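Local coordinates for xylulose kinase (Escherichia coli, PDB 2ITM) that phosphorylates D-xylulose to D-xylulose 5-phosphate with ATP, prefers this sugar over related ones, and works as a homodimer of the FGGY kinase family, at the interface of chains A and B. Numbering follows the deposited sequence. Chains: chain A/B, Xylulose kinase.

Contact 1: the interface of chains A and B. Residues chain A 349-352; chain B 347-348, 482-483.
A:Leu352 and B:Gly347 pair through their backbones where strand 345-353 of chain A runs antiparallel to strand 346-350 of chain B, an edge-to-edge sheet contact in the homodimer of this FGGY kinase. A:Leu352 N gives a hydrogen bond of 3.2 Å to B:Gly347 O, arriving in the carbonyl plane. The return bond, from B:Gly347 N to A:Leu352 O (3.0 Å), is more bent, 134° at the hydrogen. The next bridge joins A:Phe350 to B:Val348, and chain A has one residue more between the bridges. That extra residue is A:Gly351, whose positive phi of 90° makes a bulge and is easily adopted by a glycine.

Apolar packing centres on A:Phe350. With CG turned away from its own backbone N (chi1 -177°), the ring reaches over to the C-terminal end of chain B. The thioether SD of B:Met483 lies over one ring face, toward the rim, 3.5 Å from A:Phe350 CE1. B:Leu482 CB meets A:Phe350 CZ at 3.6 Å, and B:Val348 CG2 touches CD1 more loosely. The bent B:Met483 chain brings its methyl CE to A:Gly351 CA (3.8 Å). Replacing A:Phe350 with alanine would probably leave the B:Met483 sulfur and B:Leu482 without their packing partner and free the methionine to turn.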
# COMPACT_ATOMS: atom_id res chain seq x y z
N PHE A 349 4.37 0.70 3.23
CA PHE A 349 5.53 0.06 2.62
C PHE A 349 6.01 0.83 1.39
O PHE A 349 5.34 0.85 0.38
CB PHE A 349 5.23 -1.39 2.23
CG PHE A 349 5.45 -2.38 3.30
CD1 PHE A 349 4.45 -3.24 3.68
CD2 PHE A 349 6.67 -2.48 3.92
CE1 PHE A 349 4.67 -4.18 4.67
CE2 PHE A 349 6.88 -3.40 4.91
CZ PHE A 349 5.88 -4.25 5.28
N PHE A 350 7.17 1.45 1.52
CA PHE A 350 7.72 2.32 0.50
C PHE A 350 8.97 1.73 -0.16
O PHE A 350 9.89 1.33 0.51
CB PHE A 350 8.06 3.68 1.10
CG PHE A 350 8.57 4.66 0.11
CD1 PHE A 350 7.70 5.38 -0.68
CD2 PHE A 350 9.92 4.84 -0.06
CE1 PHE A 350 8.17 6.26 -1.60
CE2 PHE A 350 10.39 5.72 -0.97
CZ PHE A 350 9.51 6.43 -1.75
N GLY A 351 8.98 1.72 -1.48
CA GLY A 351 10.20 1.42 -2.23
C GLY A 351 10.39 -0.04 -2.54
O GLY A 351 11.50 -0.53 -2.54
N LEU A 352 9.32 -0.76 -2.79
CA LEU A 352 9.37 -2.17 -3.10
C LEU A 352 9.78 -2.43 -4.54
O LEU A 352 9.32 -1.79 -5.44
CB LEU A 352 8.02 -2.83 -2.83
CG LEU A 352 7.26 -2.52 -1.53
CD1 LEU A 352 5.80 -2.56 -1.75
CD2 LEU A 352 7.65 -3.47 -0.42
N GLY B 347 6.82 -0.50 -6.31
CA GLY B 347 5.51 -0.28 -5.70
C GLY B 347 5.41 0.21 -4.27
O GLY B 347 6.39 0.23 -3.57
N VAL B 348 4.20 0.60 -3.87
CA VAL B 348 3.87 1.09 -2.55
C VAL B 348 2.55 0.47 -2.09
O VAL B 348 1.59 0.42 -2.84
CB VAL B 348 3.73 2.65 -2.55
CG1 VAL B 348 3.22 3.15 -1.23
CG2 VAL B 348 5.04 3.32 -2.90
N LEU B 482 8.88 10.46 -5.70
CA LEU B 482 9.64 9.79 -4.68
C LEU B 482 10.20 8.49 -5.25
O LEU B 482 11.27 8.05 -4.89
CB LEU B 482 8.78 9.49 -3.46
CG LEU B 482 8.84 10.54 -2.36
CD1 LEU B 482 10.27 10.95 -2.22
CD2 LEU B 482 8.02 11.70 -2.71
N MET B 483 9.43 7.89 -6.14
CA MET B 483 9.77 6.61 -6.73
C MET B 483 10.39 6.81 -8.11
O MET B 483 9.97 6.21 -9.09
CB MET B 483 8.53 5.71 -6.83
CG MET B 483 7.83 5.43 -5.51
SD MET B 483 8.63 4.25 -4.41
CE MET B 483 8.49 2.76 -5.36

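Contact 2: the interface of chains A and B. Residues chain A 296-297, 343, 345; chain B 354.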
# COMPACT_ATOMS: atom_id res chain seq x y z
N SER A 296 1.53 -5.28 19.14
CA SER A 296 0.48 -5.41 18.16
C SER A 296 0.98 -5.11 16.75
O SER A 296 0.23 -5.25 15.79
CB SER A 296 -0.71 -4.51 18.54
OG SER A 296 -1.40 -4.11 17.37
N CYS A 297 2.25 -4.74 16.63
CA CYS A 297 2.86 -4.57 15.32
C CYS A 297 3.58 -5.84 14.87
O CYS A 297 3.28 -6.38 13.82
CB CYS A 297 3.82 -3.38 15.33
SG CYS A 297 3.02 -1.76 15.14
N PRO A 343 -3.51 3.04 19.92
CA PRO A 343 -4.03 1.86 19.23
C PRO A 343 -3.91 2.02 17.73
O PRO A 343 -2.99 1.47 17.13
CB PRO A 343 -5.51 1.86 19.61
CG PRO A 343 -5.60 2.71 20.78
CD PRO A 343 -4.58 3.78 20.61
N ALA A 345 -2.83 2.43 14.37
CA ALA A 345 -1.64 2.71 13.59
C ALA A 345 -1.82 2.37 12.12
O ALA A 345 -2.30 1.30 11.78
CB ALA A 345 -0.47 1.98 14.16
N HIS B 354 -3.75 -3.11 11.12
CA HIS B 354 -3.65 -4.38 11.78
C HIS B 354 -4.56 -5.43 11.15
O HIS B 354 -4.36 -6.62 11.34
CB HIS B 354 -3.90 -4.22 13.27
CG HIS B 354 -2.85 -3.42 13.96
ND1 HIS B 354 -1.63 -3.15 13.39
CD2 HIS B 354 -2.83 -2.83 15.18
CE1 HIS B 354 -0.90 -2.43 14.22
NE2 HIS B 354 -1.60 -2.23 15.32
O HOH W 1 -3.96 -0.71 12.84
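A:Ser296 has a helical backbone (phi -71°) in the first turn of helix 294-304, A:Ala345 is extended, and B:His354 is in a turn (phi -64°) of the loop that follows strand 346-350; this turn of one subunit faces the helix of the other. The imidazole of B:His354 slots in among A:Ser296, A:Cys297 and A:Ala345. A:Ser296 OG comes within 2.8 Å of B:His354 NE2, a close polar contact. The hydroxyl sits over the ring face, beside the NE2-CD2 bond, and is doubtful as a hydrogen bond. On the same face lies the backbone oxygen A:Ser296 O, 3.4 Å from B:His354 CE1. A:Cys297 SG adds a loose contact to B:His354 CE1 at 4.1 Å.

Over the opposite face, toward the rim, is water 1. It is hydrogen-bonded to B:His354 N (3.0 Å) and meets A:Ala345 O at 2.8 Å, which ties the two backbones together. A chi1 of -66° places the imidazole beside its own backbone N, and this sets the ring between water and serine.

The loop of chain B carrying B:His354 packs between the start of helix 294-304 and the start of strand 345-353 of chain A; the centre of the site is about 18 Å from the catalytic base A:Asp233.

Contact 3: the interface of chains A and B. Residues chain A 352-354; chain B 300, 304, 345-347.
Water 2 is gripped from both subunits, by A:His354 and by B:Ala345. It lies 2.9 Å from A:His354 N and 2.7 Å from A:His354 ND1, and the carbonyl oxygen B:Ala345 O meets it at 2.7 Å. The water sits at the edge of the imidazole, in the ring plane. A chi1 of 71° folds that ring back so that ND1 and the backbone N face the same water, which should fix the ring's rotation.

B:Trp300 packs against the same turn. Its indole NE1 points at A:Thr353 O over 2.9 Å, but the bond is bent to 133° at the hydrogen and counts as weak. Packing is likely to carry much of the hold: B:Trp300 CZ2 meets A:Thr353 CA at 3.5 Å and A:Leu352 CB at 3.9 Å, and CD1 reaches A:His354 CA. One indole face is backed within chain B by B:Leu304 CD2, a methyl that also touches A:Leu352 CB (4.0 Å).

Across the paired strands, the side chains of A:Thr353 and B:Lys346 lie alongside and point the same way, the threonine methyl CG2 against the lysine CG at 3.7 Å.

In the fold, the end of strand 345-353 and the turn after it in chain A rest between helix 294-305 and the start of strand 346-350 of chain B, about 27 Å from B:Asp233.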
# COMPACT_ATOMS: atom_id res chain seq x y z
N LEU A 352 9.32 -0.76 -2.79
CA LEU A 352 9.37 -2.17 -3.10
C LEU A 352 9.78 -2.43 -4.54
O LEU A 352 9.32 -1.79 -5.44
CB LEU A 352 8.02 -2.83 -2.83
CG LEU A 352 7.26 -2.52 -1.53
CD1 LEU A 352 5.80 -2.56 -1.75
CD2 LEU A 352 7.65 -3.47 -0.42
N THR A 353 10.67 -3.41 -4.72
CA THR A 353 11.17 -3.82 -6.02
C THR A 353 11.15 -5.33 -6.20
O THR A 353 10.85 -6.06 -5.27
CB THR A 353 12.60 -3.34 -6.22
OG1 THR A 353 13.47 -4.07 -5.36
CG2 THR A 353 12.76 -1.93 -5.77
N HIS A 354 11.48 -5.78 -7.40
CA HIS A 354 11.63 -7.19 -7.72
C HIS A 354 12.45 -7.97 -6.69
O HIS A 354 12.33 -9.19 -6.61
CB HIS A 354 12.23 -7.36 -9.11
CG HIS A 354 13.68 -6.97 -9.19
ND1 HIS A 354 14.10 -5.66 -9.20
CD2 HIS A 354 14.80 -7.72 -9.26
CE1 HIS A 354 15.41 -5.61 -9.28
NE2 HIS A 354 15.86 -6.85 -9.32
N TRP B 300 5.12 -10.49 -9.83
CA TRP B 300 5.97 -9.89 -8.82
C TRP B 300 5.25 -9.84 -7.48
O TRP B 300 5.81 -10.17 -6.45
CB TRP B 300 6.39 -8.50 -9.25
CG TRP B 300 7.11 -7.76 -8.20
CD1 TRP B 300 8.11 -8.22 -7.39
CD2 TRP B 300 6.90 -6.40 -7.83
NE1 TRP B 300 8.53 -7.22 -6.55
CE2 TRP B 300 7.80 -6.09 -6.80
CE3 TRP B 300 6.04 -5.40 -8.28
CZ2 TRP B 300 7.86 -4.85 -6.22
CZ3 TRP B 300 6.10 -4.17 -7.70
CH2 TRP B 300 7.00 -3.90 -6.68
N LEU B 304 6.41 -11.09 -3.85
CA LEU B 304 6.40 -10.11 -2.78
C LEU B 304 5.57 -10.55 -1.60
O LEU B 304 6.02 -10.46 -0.47
CB LEU B 304 5.86 -8.78 -3.30
CG LEU B 304 6.29 -7.54 -2.54
CD1 LEU B 304 7.73 -7.65 -2.15
CD2 LEU B 304 6.08 -6.31 -3.38
N ALA B 345 9.62 -1.10 -12.25
CA ALA B 345 8.87 -2.20 -11.68
C ALA B 345 8.95 -2.18 -10.15
O ALA B 345 9.53 -3.06 -9.54
CB ALA B 345 9.36 -3.52 -12.24
N LYS B 346 8.36 -1.16 -9.56
CA LYS B 346 8.35 -0.97 -8.13
C LYS B 346 6.95 -0.74 -7.60
O LYS B 346 6.03 -0.79 -8.36
CB LYS B 346 9.23 0.18 -7.78
CG LYS B 346 10.62 -0.08 -8.11
CD LYS B 346 11.41 1.16 -8.39
CE LYS B 346 12.90 0.81 -8.42
NZ LYS B 346 13.30 -0.26 -9.38
N GLY B 347 6.82 -0.50 -6.31
CA GLY B 347 5.51 -0.28 -5.70
C GLY B 347 5.41 0.21 -4.27
O GLY B 347 6.39 0.23 -3.57
O HOH W 2 12.15 -3.85 -9.48

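Contact 1 and contact 3 are neighbours, their C-alpha centres about 8 Å apart, and share A:Leu352 and B:Gly347 on one continuous strand pairing. Contact 2 lies about 21 Å from contact 1 and 24 Å from contact 3, toward the other end of the two-fold interface. There the roles are exchanged, with B:His354 meeting chain A. Contacts 2 and 3 are overlapping parts of two symmetry-related regions: a water links B:His354 N to A:Ala345 O in one and A:His354 N to B:Ala345 O in the other, yet the two histidines take different rotamers. Strand 345-353 connects all three contacts in the homodimer.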